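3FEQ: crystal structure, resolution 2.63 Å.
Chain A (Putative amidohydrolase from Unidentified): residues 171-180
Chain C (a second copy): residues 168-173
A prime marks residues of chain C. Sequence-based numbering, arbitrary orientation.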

# COMPACT_ATOMS: atom_id res chain seq x y z
N VAL A 171 7.26 20.02 7.27
CA VAL A 171 6.68 21.25 6.76
C VAL A 171 5.45 20.96 5.91
O VAL A 171 4.37 21.52 6.15
N GLU A 172 5.59 20.06 4.95
CA GLU A 172 4.46 19.71 4.12
C GLU A 172 3.36 19.02 4.92
O GLU A 172 2.16 19.29 4.70
N GLY A 173 3.79 18.23 5.90
CA GLY A 173 2.89 17.54 6.83
C GLY A 173 2.00 18.47 7.62
O GLY A 173 0.77 18.34 7.62
N VAL A 174 2.63 19.43 8.30
CA VAL A 174 1.88 20.38 9.10
C VAL A 174 1.06 21.34 8.25
O VAL A 174 -0.08 21.66 8.60
N ARG A 175 1.59 21.70 7.08
CA ARG A 175 0.85 22.53 6.14
C ARG A 175 -0.46 21.89 5.79
O ARG A 175 -1.51 22.51 5.95
N LEU A 176 -0.39 20.63 5.34
CA LEU A 176 -1.59 19.85 5.01
C LEU A 176 -2.47 19.72 6.23
O LEU A 176 -3.69 19.91 6.15
N ALA A 177 -1.86 19.48 7.39
CA ALA A 177 -2.66 19.29 8.60
C ALA A 177 -3.54 20.50 8.92
O ALA A 177 -4.70 20.36 9.29
N VAL A 178 -2.96 21.69 8.78
CA VAL A 178 -3.70 22.93 8.96
C VAL A 178 -4.81 23.09 7.89
O VAL A 178 -5.96 23.36 8.21
N ARG A 179 -4.47 22.93 6.62
CA ARG A 179 -5.50 23.05 5.59
C ARG A 179 -6.69 22.11 5.81
O ARG A 179 -7.83 22.49 5.61
N GLU A 180 -6.40 20.89 6.26
CA GLU A 180 -7.43 19.96 6.66
C GLU A 180 -8.27 20.46 7.82
O GLU A 180 -9.50 20.52 7.72
N VAL C 168 -3.86 19.25 -4.77
CA VAL C 168 -2.48 18.92 -4.46
C VAL C 168 -1.95 19.99 -3.55
O VAL C 168 -2.24 21.17 -3.73
N ASP C 169 -1.16 19.56 -2.59
CA ASP C 169 -0.57 20.45 -1.62
C ASP C 169 0.91 20.17 -1.59
O ASP C 169 1.36 19.05 -1.91
N GLY C 170 1.68 21.19 -1.23
CA GLY C 170 3.09 21.00 -0.95
C GLY C 170 3.95 21.33 -2.14
O GLY C 170 3.52 21.22 -3.28
N VAL C 171 5.19 21.72 -1.86
CA VAL C 171 6.07 22.21 -2.90
C VAL C 171 6.43 21.14 -3.89
O VAL C 171 6.41 21.38 -5.09
N GLU C 172 6.77 19.95 -3.41
CA GLU C 172 7.07 18.87 -4.33
C GLU C 172 5.79 18.40 -5.01
O GLU C 172 5.79 18.09 -6.20
N GLY C 173 4.69 18.43 -4.26
CA GLY C 173 3.43 17.94 -4.76
C GLY C 173 3.01 18.72 -5.98
O GLY C 173 2.68 18.13 -7.02

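Which side chains of the chain A helix point at the second copy? Glu172, Arg175 and Arg179 direct their CA-to-CB bonds toward it, spaced so that they share one face of the helix. Leu176 starts sideways, but with chi1 t and chi2 p its end comes nearer, bringing Leu176 CD1 to 3.8 Å from Asp169′ OD2.

How does Glu172 reach the start of the chain C helix? Its chi1 and chi2 are both m, and the folded chain carries Glu172 OE1 to 2.6 Å from Val171′ N, which donates a short, nearly straight hydrogen bond (176°). Glu172 OE2 accepts a second hydrogen bond, within a salt bridge, from Arg175 NE at 3.1 Å, so the carboxylate is held from both chains. Arg175 has an off-well chi1 of -118°, and Arg175 NH1 lies 4.3 Å from Val171′ CG2.

What does Arg179 do further along the helix? With chi1 m and chi2 and chi3 t, it extends to Asp169′, whose chi1 is m. Arg179 NH1 donates to Asp169′ OD1 at 2.9 Å, a salt bridge meeting the guanidinium at its edge.

Why does glycine suit the site of Gly170′? At the backbone angles of Gly170′, including a phi of 96°, a CB would be jammed against the preceding carbonyl O, and it would also sit tightly against Glu172 CD.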

# COMPACT_ATOMS: atom_id res chain seq x y z
CB VAL A 171 7.72 22.03 5.97
CG1 VAL A 171 7.07 23.18 5.26
CG2 VAL A 171 8.84 22.50 6.90
CB GLU A 172 4.90 18.87 2.92
CG GLU A 172 5.91 19.58 1.99
CD GLU A 172 5.46 20.98 1.48
OE1 GLU A 172 6.12 21.54 0.58
OE2 GLU A 172 4.44 21.52 1.97
CB VAL A 174 2.77 21.11 10.11
CG1 VAL A 174 3.49 20.08 10.98
CG2 VAL A 174 3.77 21.99 9.41
CB ARG A 175 1.64 22.78 4.86
CG ARG A 175 1.94 24.22 4.64
CD ARG A 175 2.10 24.54 3.19
NE ARG A 175 3.48 24.37 2.70
CZ ARG A 175 4.49 25.22 2.92
NH1 ARG A 175 5.67 24.96 2.37
NH2 ARG A 175 4.33 26.29 3.69
CB LEU A 176 -1.20 18.47 4.50
CG LEU A 176 -2.33 17.58 3.97
CD1 LEU A 176 -3.25 18.34 3.02
CD2 LEU A 176 -1.77 16.33 3.27
CB ALA A 177 -1.77 18.92 9.77
CB VAL A 178 -2.73 24.11 8.93
CG1 VAL A 178 -3.48 25.44 8.76
CG2 VAL A 178 -1.83 24.09 10.20
CB ARG A 179 -4.91 22.85 4.19
CG ARG A 179 -3.77 23.79 3.89
CD ARG A 179 -3.33 23.71 2.46
NE ARG A 179 -2.25 24.65 2.24
CZ ARG A 179 -1.35 24.54 1.27
NH1 ARG A 179 -1.42 23.52 0.43
NH2 ARG A 179 -0.42 25.47 1.13
CB GLU A 180 -6.80 18.62 7.03
CG GLU A 180 -6.20 17.89 5.83
CD GLU A 180 -5.34 16.74 6.25
OE1 GLU A 180 -5.27 15.75 5.50
OE2 GLU A 180 -4.75 16.83 7.35
CB VAL C 168 -1.56 18.91 -5.71
CG1 VAL C 168 -1.54 17.55 -6.34
CG2 VAL C 168 -1.95 19.97 -6.70
CB ASP C 169 -1.19 20.20 -0.24
CG ASP C 169 -2.71 20.28 -0.25
OD1 ASP C 169 -3.25 21.35 0.14
OD2 ASP C 169 -3.35 19.26 -0.64
CB VAL C 171 7.37 22.77 -2.32
CG1 VAL C 171 8.38 22.97 -3.41
CG2 VAL C 171 7.08 24.07 -1.58
CB GLU C 172 7.79 17.72 -3.62
CG GLU C 172 9.10 18.13 -2.94
CD GLU C 172 10.20 18.60 -3.92
OE1 GLU C 172 11.37 18.71 -3.49
OE2 GLU C 172 9.91 18.86 -5.11